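Local coordinates for fibrinogen-binding protein (Staphylococcus aureus subsp. aureus, PDB 3T49), which probably acts as a secreted virulence factor that blocks host complement by binding the C3b-containing convertase, at residues N27-Y30 against K31-I34; I63-E66 against I67-I71; M35-E38 against Y39-K42. One frame throughout, in Å; residues are numbered along the deposited sequence. Where two conformers were deposited one is given.

Interaction 1: N27-Y30 against K31-I34; sequences NPYY and KRTI. With SO4 (sulfate ion), chain F; SO4 (sulfate ion), chain G.
Arg32 folds back over Pro28 and Tyr29 in the first turns of helix 28-47. Its CG lies between the backbone N and the carbonyl carbon (chi1 74°), which turns the chain toward the start of the helix. Arg32 CB faces the carbonyl oxygen of Pro28. Arg32 CG comes to 3.5 Å from Tyr29 O. From CG to NE the chain is extended, and Arg32 CD already touches a sulfate ion. Arg32 NE donates to O1 of that sulfate at 2.8 Å, in a nearly straight bond. The guanidinium then lies flat over the backbone of Tyr29, with Arg32 CZ 3.7 Å from Tyr29 CA. Arg32 NH1 reaches the ring of Pro28, 3.8 Å from Pro28 CB. Arg32 NH2 gives a second bond to sulfate O3, at 2.9 Å. The sulfate thus meets the guanidinium at its edge through two N-H groups, which fixes the rotation of the group. The ion probably comes from the crystallisation liquor. Lys31 NZ bonds to O4 of a second sulfate and weakly to its O1.

Asn27 is the N-cap. Asn27 OD1 accepts from Tyr29 N at 2.8 Å. Further along, Thr33 OG1 lies over one face of the Tyr29 ring, toward its rim, 3.3 Å from Tyr29 CE1. Thr33 OG1 also donates to Tyr29 O at 2.8 Å. That oxygen takes the N-H of Thr33 as well, and the two donors come from opposite faces of the carbonyl plane. A water joins Asn27 O to Lys31 N.

Arg32 and Lys31 are exposed, while Ile34 is buried against the neighbouring helices. Tyr29, Tyr30 and Ile34 pack on helix 50-72. Ile34 also meets Ser16 and Tyr19 of helix 16-22, and Lys31 touches Ala20 there.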
ATOM      1  N   ASN A  27      10.449   8.614   8.539  1.00 12.72           N
ATOM      2  CA  ASN A  27      11.073   7.463   9.216  1.00 15.08           C
ATOM      3  C   ASN A  27      11.008   6.257   8.306  1.00 13.17           C
ATOM      4  O   ASN A  27      10.012   6.064   7.623  1.00 11.25           O
ATOM      5  CB  ASN A  27      10.313   7.143  10.520  1.00 19.03           C
ATOM      6  CG  ASN A  27      10.934   5.987  11.337  1.00 20.90           C
ATOM      7  OD1 ASN A  27      10.721   4.787  11.078  1.00 17.95           O
ATOM      8  ND2 ASN A  27      11.671   6.365  12.382  1.00 28.50           N
ATOM      9  N   PRO A  28      12.039   5.394   8.326  1.00 14.38           N
ATOM     10  CA  PRO A  28      12.021   4.176   7.491  1.00 13.09           C
ATOM     11  C   PRO A  28      10.794   3.276   7.625  1.00 12.16           C
ATOM     12  O   PRO A  28      10.519   2.500   6.707  1.00 11.80           O
ATOM     13  CB  PRO A  28      13.275   3.438   7.955  1.00 16.75           C
ATOM     14  CG  PRO A  28      14.193   4.496   8.408  1.00 18.22           C
ATOM     15  CD  PRO A  28      13.318   5.539   9.050  1.00 16.00           C
ATOM     16  N   TYR A  29      10.047   3.361   8.722  1.00 11.57           N
ATOM     17  CA  TYR A  29       8.817   2.605   8.884  1.00 11.47           C
ATOM     18  C   TYR A  29       7.912   2.736   7.665  1.00  8.96           C
ATOM     19  O   TYR A  29       7.302   1.751   7.246  1.00 10.14           O
ATOM     20  CB  TYR A  29       8.065   3.069  10.155  1.00 11.60           C
ATOM     21  CG  TYR A  29       6.668   2.524  10.236  1.00 12.05           C
ATOM     22  CD1 TYR A  29       6.419   1.261  10.746  1.00 13.73           C
ATOM     23  CD2 TYR A  29       5.581   3.283   9.789  1.00 12.58           C
ATOM     24  CE1 TYR A  29       5.147   0.752  10.793  1.00 14.24           C
ATOM     25  CE2 TYR A  29       4.314   2.779   9.816  1.00 12.81           C
ATOM     26  CZ  TYR A  29       4.089   1.513  10.336  1.00 13.94           C
ATOM     27  OH  TYR A  29       2.811   0.992  10.368  1.00 16.99           O
ATOM     28  N   TYR A  30       7.765   3.954   7.137  1.00  9.76           N
ATOM     29  CA  TYR A  30       6.748   4.180   6.137  1.00  9.97           C
ATOM     30  C   TYR A  30       7.047   3.410   4.853  1.00  9.64           C
ATOM     31  O   TYR A  30       6.203   2.663   4.356  1.00 11.00           O
ATOM     32  CB  TYR A  30       6.521   5.702   5.923  1.00 10.66           C
ATOM     33  CG  TYR A  30       5.993   6.297   7.195  1.00 10.49           C
ATOM     34  CD1 TYR A  30       4.643   6.169   7.523  1.00 11.63           C
ATOM     35  CD2 TYR A  30       6.848   6.893   8.101  1.00 12.92           C
ATOM     36  CE1 TYR A  30       4.175   6.650   8.725  1.00 13.33           C
ATOM     37  CE2 TYR A  30       6.373   7.388   9.327  1.00 12.75           C
ATOM     38  CZ  TYR A  30       5.046   7.241   9.599  1.00 12.97           C
ATOM     39  OH  TYR A  30       4.565   7.695  10.811  1.00 17.77           O
ATOM     40  N   LYS A  31       8.252   3.553   4.341  1.00  9.66           N
ATOM     41  CA  LYS A  31       8.617   2.812   3.137  1.00 10.31           C
ATOM     42  C   LYS A  31       8.582   1.304   3.352  1.00 10.66           C
ATOM     43  O   LYS A  31       8.120   0.560   2.486  1.00 10.03           O
ATOM     44  CB  LYS A  31       9.979   3.258   2.639  1.00 11.96           C
ATOM     45  CG  LYS A  31      10.280   2.679   1.252  1.00 15.18           C
ATOM     46  CD  LYS A  31      11.562   3.229   0.668  1.00 18.65           C
ATOM     47  CE  LYS A  31      12.008   2.351  -0.495  1.00 26.03           C
ATOM     48  NZ  LYS A  31      12.683   1.085   0.007  1.00 40.04           N
ATOM     49  N   ARG A  32       9.057   0.819   4.488  0.96  9.38           N
ATOM     50  CA  ARG A  32       9.052  -0.628   4.661  0.96 10.38           C
ATOM     51  C   ARG A  32       7.645  -1.189   4.804  0.96  9.23           C
ATOM     52  O   ARG A  32       7.401  -2.310   4.367  0.96 10.43           O
ATOM     53  CB  ARG A  32      10.022  -1.120   5.749  0.96 16.83           C
ATOM     54  CG  ARG A  32       9.603  -0.865   7.160  0.96 18.52           C
ATOM     55  CD  ARG A  32      10.410  -1.737   8.182  0.96 19.16           C
ATOM     56  NE  ARG A  32      10.113  -1.244   9.528  0.96 19.71           N
ATOM     57  CZ  ARG A  32      10.783  -0.277  10.141  0.96 19.05           C
ATOM     58  NH1 ARG A  32      11.819   0.313   9.592  0.96 24.30           N
ATOM     59  NH2 ARG A  32      10.380   0.106  11.341  0.96 22.62           N
ATOM     60  N   THR A  33       6.698  -0.396   5.316  1.00  9.97           N
ATOM     61  CA  THR A  33       5.311  -0.822   5.366  1.00  9.65           C
ATOM     62  C   THR A  33       4.701  -0.869   3.949  1.00  8.65           C
ATOM     63  O   THR A  33       3.982  -1.813   3.591  1.00  9.48           O
ATOM     64  CB  THR A  33       4.504   0.067   6.336  1.00 11.17           C
ATOM     65  OG1 THR A  33       5.106  -0.018   7.633  1.00 12.39           O
ATOM     66  CG2 THR A  33       3.069  -0.411   6.419  1.00 14.40           C
ATOM     67  N   ILE A  34       5.030   0.125   3.143  1.00  8.31           N
ATOM     68  CA  ILE A  34       4.608   0.081   1.757  1.00  9.14           C
ATOM     69  C   ILE A  34       5.176  -1.157   1.039  1.00  8.83           C
ATOM     70  O   ILE A  34       4.454  -1.887   0.370  1.00 10.01           O
ATOM     71  CB  ILE A  34       4.996   1.347   1.023  1.00 10.57           C
ATOM     72  CG1 ILE A  34       4.232   2.554   1.580  1.00 10.34           C
ATOM     73  CG2 ILE A  34       4.708   1.175  -0.467  1.00 11.94           C
ATOM     74  CD1 ILE A  34       4.827   3.878   1.178  1.00 11.51           C
TER
HETATM   75  S   SO4 F 501       7.611  -2.609  11.930  0.65 28.61           S
HETATM   76  O1  SO4 F 501       7.888  -2.677  10.497  0.65 23.26           O
HETATM   77  O2  SO4 F 501       8.102  -3.827  12.564  0.65 35.13           O
HETATM   78  O3  SO4 F 501       8.270  -1.443  12.503  0.65 30.33           O
HETATM   79  O4  SO4 F 501       6.171  -2.501  12.137  0.65 36.17           O
HETATM   80  S   SO4 G 504      15.821   3.062   0.460  0.61 32.14           S
HETATM   81  O1  SO4 G 504      15.170   2.623  -0.771  0.61 44.57           O
HETATM   82  O2  SO4 G 504      17.237   2.713   0.408  0.61 35.92           O
HETATM   83  O3  SO4 G 504      15.696   4.507   0.624  0.61 37.97           O
HETATM   84  O4  SO4 G 504      15.195   2.391   1.590  0.61 22.65           O
HETATM   85  O   HOH W   1      10.202   5.756   4.921  1.00 12.07           O
HETATM   86  O   HOH W   2      11.578   2.882  12.272  1.00 33.90           O

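Interaction 2: I63-E66 against I67-I71; sequences IYKE and IDEII
Lys65 and Glu69 lie one turn apart on helix 50-72, and their side chains cross at an angle. Lys65 is fully extended, with CG opposite its backbone N (chi1 -175°). CG of Glu69 lies beside its own N (chi1 -72°) and opposite the carbonyl carbon; the extended chain then brings the carboxylate against the aliphatic part of Lys65. The touch is therefore between carboxylate and methylenes: OE2 of Glu69 is 3.4 Å from CE of Lys65 and 3.9 Å from its CG. The ammonium ends farther off, with Lys65 NZ 4.4 Å from Glu69 OE2. The opposite charges probably attract, but this is not a salt bridge. Glu69 OE1 has a long, weak ion pair with Arg73.

Ile63 and Ile67 are also one turn apart and cross in a similar way. The branches that meet are Ile63 CG1 and Ile67 CD1, 4.1 Å apart. Ile67 CG1 also rests on the carbonyl oxygen of Ile63, at 3.3 Å. Asp68 folds back likewise, its CG 3.3 Å from Tyr64 O. The backbone below is regular alpha helix. Ile67 N, Asp68 N, Glu69 N and Ile70 N each bond to the oxygen four residues back, as in Asp68 N to Tyr64 O at 2.9 Å.

Several polar ends find partners off this turn. Glu66 makes a salt bridge with Lys62. Tyr64 OH bonds to Leu12 O. Asp68 OD1 bonds to Tyr19 OH, and its OD2 holds a glycerol that is probably from the crystallisation liquor.

The apolar face is shared between two helices. On helix 28-47, Ile63 packs on Tyr29 and Tyr30, Ile67 on Ile34, and Ile70 on Tyr30. Ile67 also meets Tyr19 of helix 16-22, whose ring stacks on Tyr64.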
ATOM      1  N   ILE A  63      -1.630   3.226   5.285  1.00  8.77           N
ATOM      2  CA  ILE A  63      -0.297   3.838   5.228  1.00  8.59           C
ATOM      3  C   ILE A  63      -0.298   5.080   4.318  1.00  8.34           C
ATOM      4  O   ILE A  63       0.377   6.069   4.621  1.00  8.09           O
ATOM      5  CB  ILE A  63       0.809   2.800   4.847  1.00  9.93           C
ATOM      6  CG1 ILE A  63       2.220   3.301   5.221  1.00 11.73           C
ATOM      7  CG2 ILE A  63       0.748   2.429   3.354  1.00  9.84           C
ATOM      8  CD1 ILE A  63       2.463   3.413   6.713  1.00 13.53           C
ATOM      9  N   TYR A  64      -1.067   5.084   3.234  1.00  7.48           N
ATOM     10  CA  TYR A  64      -1.150   6.262   2.385  1.00  7.75           C
ATOM     11  C   TYR A  64      -1.770   7.417   3.159  1.00  7.87           C
ATOM     12  O   TYR A  64      -1.328   8.555   3.031  1.00  8.50           O
ATOM     13  CB  TYR A  64      -1.989   5.982   1.132  1.00  7.92           C
ATOM     14  CG  TYR A  64      -1.413   4.984   0.154  1.00  8.35           C
ATOM     15  CD1 TYR A  64      -0.107   4.511   0.239  1.00  9.18           C
ATOM     16  CD2 TYR A  64      -2.200   4.520  -0.884  1.00  9.08           C
ATOM     17  CE1 TYR A  64       0.382   3.598  -0.683  1.00  9.17           C
ATOM     18  CE2 TYR A  64      -1.717   3.622  -1.810  1.00  9.63           C
ATOM     19  CZ  TYR A  64      -0.432   3.154  -1.706  1.00  8.53           C
ATOM     20  OH  TYR A  64       0.054   2.241  -2.630  1.00  9.21           O
ATOM     21  N   LYS A  65      -2.828   7.169   3.931  1.00  8.91           N
ATOM     22  CA  LYS A  65      -3.474   8.215   4.740  1.00  8.92           C
ATOM     23  C   LYS A  65      -2.495   8.745   5.776  1.00  9.85           C
ATOM     24  O   LYS A  65      -2.439   9.972   5.993  1.00 10.65           O
ATOM     25  CB  LYS A  65      -4.736   7.663   5.402  1.00 10.84           C
ATOM     26  CG  LYS A  65      -5.505   8.750   6.146  1.00 17.99           C
ATOM     27  CD  LYS A  65      -6.867   8.218   6.616  1.00 22.20           C
ATOM     28  CE  LYS A  65      -7.728   9.383   7.143  1.00 27.26           C
ATOM     29  NZ  LYS A  65      -9.036   8.952   7.693  1.00 37.48           N
ATOM     30  N   GLU A  66      -1.750   7.862   6.439  1.00  9.04           N
ATOM     31  CA  GLU A  66      -0.757   8.287   7.434  1.00  9.64           C
ATOM     32  C   GLU A  66       0.295   9.199   6.808  1.00  8.70           C
ATOM     33  O   GLU A  66       0.657  10.242   7.386  1.00  9.29           O
ATOM     34  CB  GLU A  66      -0.097   7.096   8.133  1.00 11.94           C
ATOM     35  CG  GLU A  66      -1.035   6.459   9.122  1.00 18.04           C
ATOM     36  CD  GLU A  66      -0.676   5.069   9.554  1.00 19.55           C
ATOM     37  OE1 GLU A  66       0.105   4.397   8.876  1.00 19.79           O
ATOM     38  OE2 GLU A  66      -1.258   4.605  10.566  1.00 24.65           O
ATOM     39  N   ILE A  67       0.781   8.825   5.636  1.00  8.05           N
ATOM     40  CA  ILE A  67       1.802   9.604   4.958  1.00  8.44           C
ATOM     41  C   ILE A  67       1.231  10.942   4.532  1.00  8.43           C
ATOM     42  O   ILE A  67       1.865  11.991   4.768  1.00  8.86           O
ATOM     43  CB  ILE A  67       2.369   8.820   3.774  1.00  7.52           C
ATOM     44  CG1 ILE A  67       3.218   7.649   4.288  1.00  8.49           C
ATOM     45  CG2 ILE A  67       3.185   9.729   2.882  1.00  8.28           C
ATOM     46  CD1 ILE A  67       3.555   6.639   3.201  1.00  9.00           C
ATOM     47  N   ASP A  68       0.045  10.959   3.950  1.00  8.45           N
ATOM     48  CA  ASP A  68      -0.598  12.204   3.574  1.00  8.50           C
ATOM     49  C   ASP A  68      -0.768  13.130   4.792  1.00 10.83           C
ATOM     50  O   ASP A  68      -0.500  14.336   4.713  1.00 10.80           O
ATOM     51  CB  ASP A  68      -1.988  11.968   2.969  1.00 10.05           C
ATOM     52  CG  ASP A  68      -1.955  11.416   1.568  1.00 11.77           C
ATOM     53  OD1 ASP A  68      -0.916  11.469   0.918  1.00 13.67           O
ATOM     54  OD2 ASP A  68      -3.050  10.972   1.084  1.00 13.20           O
ATOM     55  N   GLU A  69      -1.195  12.590   5.915  1.00  9.99           N
ATOM     56  CA  GLU A  69      -1.462  13.423   7.078  1.00 10.65           C
ATOM     57  C   GLU A  69      -0.183  13.984   7.665  1.00  9.89           C
ATOM     58  O   GLU A  69      -0.176  15.155   8.066  1.00 10.95           O
ATOM     59  CB  GLU A  69      -2.332  12.674   8.080  1.00 12.88           C
ATOM     60  CG  GLU A  69      -3.778  12.554   7.548  1.00 15.76           C
ATOM     61  CD  GLU A  69      -4.776  11.993   8.517  1.00 22.63           C
ATOM     62  OE1 GLU A  69      -4.358  11.472   9.557  1.00 33.46           O
ATOM     63  OE2 GLU A  69      -5.980  12.088   8.195  1.00 30.76           O
ATOM     64  N   ILE A  70       0.919  13.252   7.648  1.00  8.96           N
ATOM     65  CA  ILE A  70       2.172  13.825   8.155  1.00  8.37           C
ATOM     66  C   ILE A  70       2.643  14.930   7.213  1.00  7.65           C
ATOM     67  O   ILE A  70       3.053  16.031   7.649  1.00 10.93           O
ATOM     68  CB  ILE A  70       3.271  12.778   8.284  1.00 10.09           C
ATOM     69  CG1 ILE A  70       2.961  11.807   9.418  1.00 13.84           C
ATOM     70  CG2 ILE A  70       4.626  13.433   8.593  1.00 12.99           C
ATOM     71  CD1 ILE A  70       3.844  10.549   9.376  1.00 16.28           C
ATOM     72  N   ILE A  71       2.613  14.660   5.915  1.00  8.76           N
ATOM     73  CA  ILE A  71       3.175  15.585   4.933  1.00  9.35           C
ATOM     74  C   ILE A  71       2.302  16.846   4.795  1.00  9.85           C
ATOM     75  O   ILE A  71       2.828  17.945   4.558  1.00 13.54           O
ATOM     76  CB  ILE A  71       3.430  14.819   3.622  1.00 11.09           C
ATOM     77  CG1 ILE A  71       4.647  13.903   3.834  1.00 15.13           C
ATOM     78  CG2 ILE A  71       3.630  15.768   2.427  1.00 11.94           C
ATOM     79  CD1 ILE A  71       4.967  12.998   2.688  1.00 18.03           C
TER

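Interaction 3: M35-E38 against Y39-K42; sequences MMNE and YRAK
Met36 and Arg40 meet on one turn in the middle of helix 28-47, a long alpha helix of this all-helical bundle. The tight part is the backbone and the inward face. Tyr39, Arg40, Ala41 and Lys42 each give their N-H to the oxygen four residues back. Ala41 N to Asn37 O is 2.9 Å. Ala41 CB lies 3.2 Å from Asn37 O. Asn37 and Ala41 are buried, and both touch helix 50-72, at Ala59, Leu60 and Ala56. Ala41 also meets Leu9 and Leu13 of helix 5-13. The Asn37 amide is anchored through ND2 to Thr33 O. Glu38 is buried too, and its OE2 makes a weak hydrogen bond to Ser16 OG.

The outer side is looser and carries exposed residues. Met36 CG points away from its own backbone N (chi1 173°), and the chain then bends twice, at chi2 and chi3. The bends lay the sulfur over one face of the Arg40 guanidinium, toward its rim; Met36 SD is 3.6 Å from Arg40 NE. CG of Met36 also reaches the group, 3.8 Å from CZ of Arg40. Arg40 is extended from CG to NE, and its flat end lies against Met36. Asn37 OD1 passes Arg40 CD at 4.0 Å, and the amide plane stands 77° from that of the guanidinium.

Lys42 is on the exposed side. Its chain is extended, as is that of Glu38, but their charged ends do not touch. A water bridges them: it donates to Glu38 OE1 at 3.1 Å and accepts from Lys42 NZ at 2.9 Å.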
ATOM      1  N   MET A  35       6.467  -1.447   1.226  1.00  8.96           N
ATOM      2  CA  MET A  35       7.114  -2.555   0.508  0.57  9.43           C
ATOM      3  C   MET A  35       6.562  -3.894   0.930  1.00  9.05           C
ATOM      4  O   MET A  35       6.359  -4.782   0.102  1.00 10.58           O
ATOM      5  CB  MET A  35       8.626  -2.509   0.730  0.57 13.16           C
ATOM      6  CG  MET A  35       9.296  -1.246   0.232  0.57 14.60           C
ATOM      7  SD  MET A  35       9.009  -0.903  -1.522  0.57 15.88           S
ATOM      8  CE  MET A  35       9.719  -2.361  -2.257  0.57 16.00           C
ATOM      9  N   MET A  36       6.282  -4.056   2.231  1.00  9.31           N
ATOM     10  CA  MET A  36       5.632  -5.265   2.713  1.00  9.55           C
ATOM     11  C   MET A  36       4.288  -5.467   2.013  1.00  9.71           C
ATOM     12  O   MET A  36       3.940  -6.577   1.589  1.00 11.12           O
ATOM     13  CB  MET A  36       5.427  -5.215   4.231  1.00 11.52           C
ATOM     14  CG  MET A  36       4.608  -6.359   4.793  1.00 14.30           C
ATOM     15  SD  MET A  36       5.370  -7.950   4.650  1.00 20.50           S
ATOM     16  CE  MET A  36       6.449  -7.903   6.075  1.00 26.38           C
ATOM     17  N   ASN A  37       3.519  -4.396   1.925  1.00 10.35           N
ATOM     18  CA  ASN A  37       2.208  -4.542   1.334  1.00 11.48           C
ATOM     19  C   ASN A  37       2.203  -4.606  -0.169  1.00 10.36           C
ATOM     20  O   ASN A  37       1.266  -5.153  -0.730  1.00 11.70           O
ATOM     21  CB  ASN A  37       1.279  -3.510   1.900  1.00 12.81           C
ATOM     22  CG  ASN A  37       0.852  -3.882   3.298  1.00 13.44           C
ATOM     23  OD1 ASN A  37       0.075  -4.824   3.487  1.00 17.18           O
ATOM     24  ND2 ASN A  37       1.383  -3.186   4.288  1.00 13.28           N
ATOM     25  N   GLU A  38       3.250  -4.126  -0.828  1.00 11.06           N
ATOM     26  CA  GLU A  38       3.413  -4.392  -2.242  1.00 10.30           C
ATOM     27  C   GLU A  38       3.534  -5.872  -2.441  1.00 10.81           C
ATOM     28  O   GLU A  38       2.890  -6.461  -3.309  1.00 11.88           O
ATOM     29  CB  GLU A  38       4.666  -3.717  -2.788  1.00 11.79           C
ATOM     30  CG  GLU A  38       4.527  -2.220  -2.916  1.00 13.31           C
ATOM     31  CD  GLU A  38       5.814  -1.556  -3.367  1.00 17.72           C
ATOM     32  OE1 GLU A  38       6.795  -2.263  -3.719  1.00 23.52           O
ATOM     33  OE2 GLU A  38       5.865  -0.316  -3.400  1.00 16.94           O
ATOM     34  N   TYR A  39       4.379  -6.505  -1.642  1.00 10.45           N
ATOM     35  CA  TYR A  39       4.577  -7.947  -1.750  1.00 10.72           C
ATOM     36  C   TYR A  39       3.284  -8.711  -1.490  1.00  9.94           C
ATOM     37  O   TYR A  39       2.912  -9.614  -2.254  1.00 11.43           O
ATOM     38  CB  TYR A  39       5.668  -8.397  -0.766  1.00 13.09           C
ATOM     39  CG  TYR A  39       5.762  -9.886  -0.575  1.00 14.94           C
ATOM     40  CD1 TYR A  39       6.379 -10.677  -1.507  1.00 18.94           C
ATOM     41  CD2 TYR A  39       5.199 -10.484   0.538  1.00 18.76           C
ATOM     42  CE1 TYR A  39       6.476 -12.058  -1.330  1.00 25.01           C
ATOM     43  CE2 TYR A  39       5.288 -11.865   0.728  1.00 26.40           C
ATOM     44  CZ  TYR A  39       5.923 -12.633  -0.222  1.00 28.78           C
ATOM     45  OH  TYR A  39       6.017 -14.004  -0.057  1.00 37.64           O
ATOM     46  N   ARG A  40       2.594  -8.366  -0.407  1.00 10.49           N
ATOM     47  CA  ARG A  40       1.380  -9.087  -0.036  1.00 10.24           C
ATOM     48  C   ARG A  40       0.290  -8.860  -1.077  1.00 10.17           C
ATOM     49  O   ARG A  40      -0.407  -9.806  -1.431  1.00 11.25           O
ATOM     50  CB  ARG A  40       0.900  -8.631   1.338  1.00 12.48           C
ATOM     51  CG  ARG A  40       1.793  -9.070   2.473  1.00 14.77           C
ATOM     52  CD  ARG A  40       1.249  -8.623   3.801  1.00 17.94           C
ATOM     53  NE  ARG A  40       2.024  -9.231   4.876  1.00 20.61           N
ATOM     54  CZ  ARG A  40       2.046  -8.786   6.121  1.00 22.59           C
ATOM     55  NH1 ARG A  40       1.367  -7.707   6.442  1.00 28.72           N
ATOM     56  NH2 ARG A  40       2.777  -9.408   7.040  1.00 27.92           N
ATOM     57  N   ALA A  41       0.142  -7.636  -1.568  1.00 10.88           N
ATOM     58  CA  ALA A  41      -0.879  -7.327  -2.597  1.00  8.93           C
ATOM     59  C   ALA A  41      -0.612  -8.072  -3.884  1.00 10.63           C
ATOM     60  O   ALA A  41      -1.527  -8.681  -4.475  1.00 11.12           O
ATOM     61  CB  ALA A  41      -0.926  -5.852  -2.888  1.00 11.43           C
ATOM     62  N   LYS A  42       0.632  -8.046  -4.344  1.00 11.42           N
ATOM     63  CA  LYS A  42       0.944  -8.711  -5.607  1.00 11.88           C
ATOM     64  C   LYS A  42       0.746 -10.199  -5.512  1.00 10.68           C
ATOM     65  O   LYS A  42       0.224 -10.812  -6.456  1.00 12.94           O
ATOM     66  CB  LYS A  42       2.353  -8.345  -6.066  1.00 12.46           C
ATOM     67  CG  LYS A  42       2.475  -6.904  -6.413  1.00 14.89           C
ATOM     68  CD  LYS A  42       3.882  -6.481  -6.814  1.00 16.99           C
ATOM     69  CE  LYS A  42       3.891  -5.007  -7.158  1.00 23.31           C
ATOM     70  NZ  LYS A  42       5.183  -4.514  -7.708  1.00 31.45           N
TER
HETATM   71  O   HOH W   3       7.088  -4.699  -5.540  0.96 23.24           O

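Helices 5-13 and 16-22 come first in the chain. Interaction 1 then opens helix 28-47, and interaction 3 follows directly on the next two turns. Interaction 2 comes last, on helix 50-72. Each joins adjacent turns of one helix, so none closes a long loop, and none nests in or crosses another. Interactions 1 and 2 touch by apolar packing between helices 28-47 and 50-72. Interaction 3 follows interaction 1 in sequence and is tied to it by the bond from Asn37 to Thr33. It lies on the opposite side of the chain's centre from interaction 2, with nearest atoms about 6 Å apart, and faces helix 5-13 and an earlier part of helix 50-72.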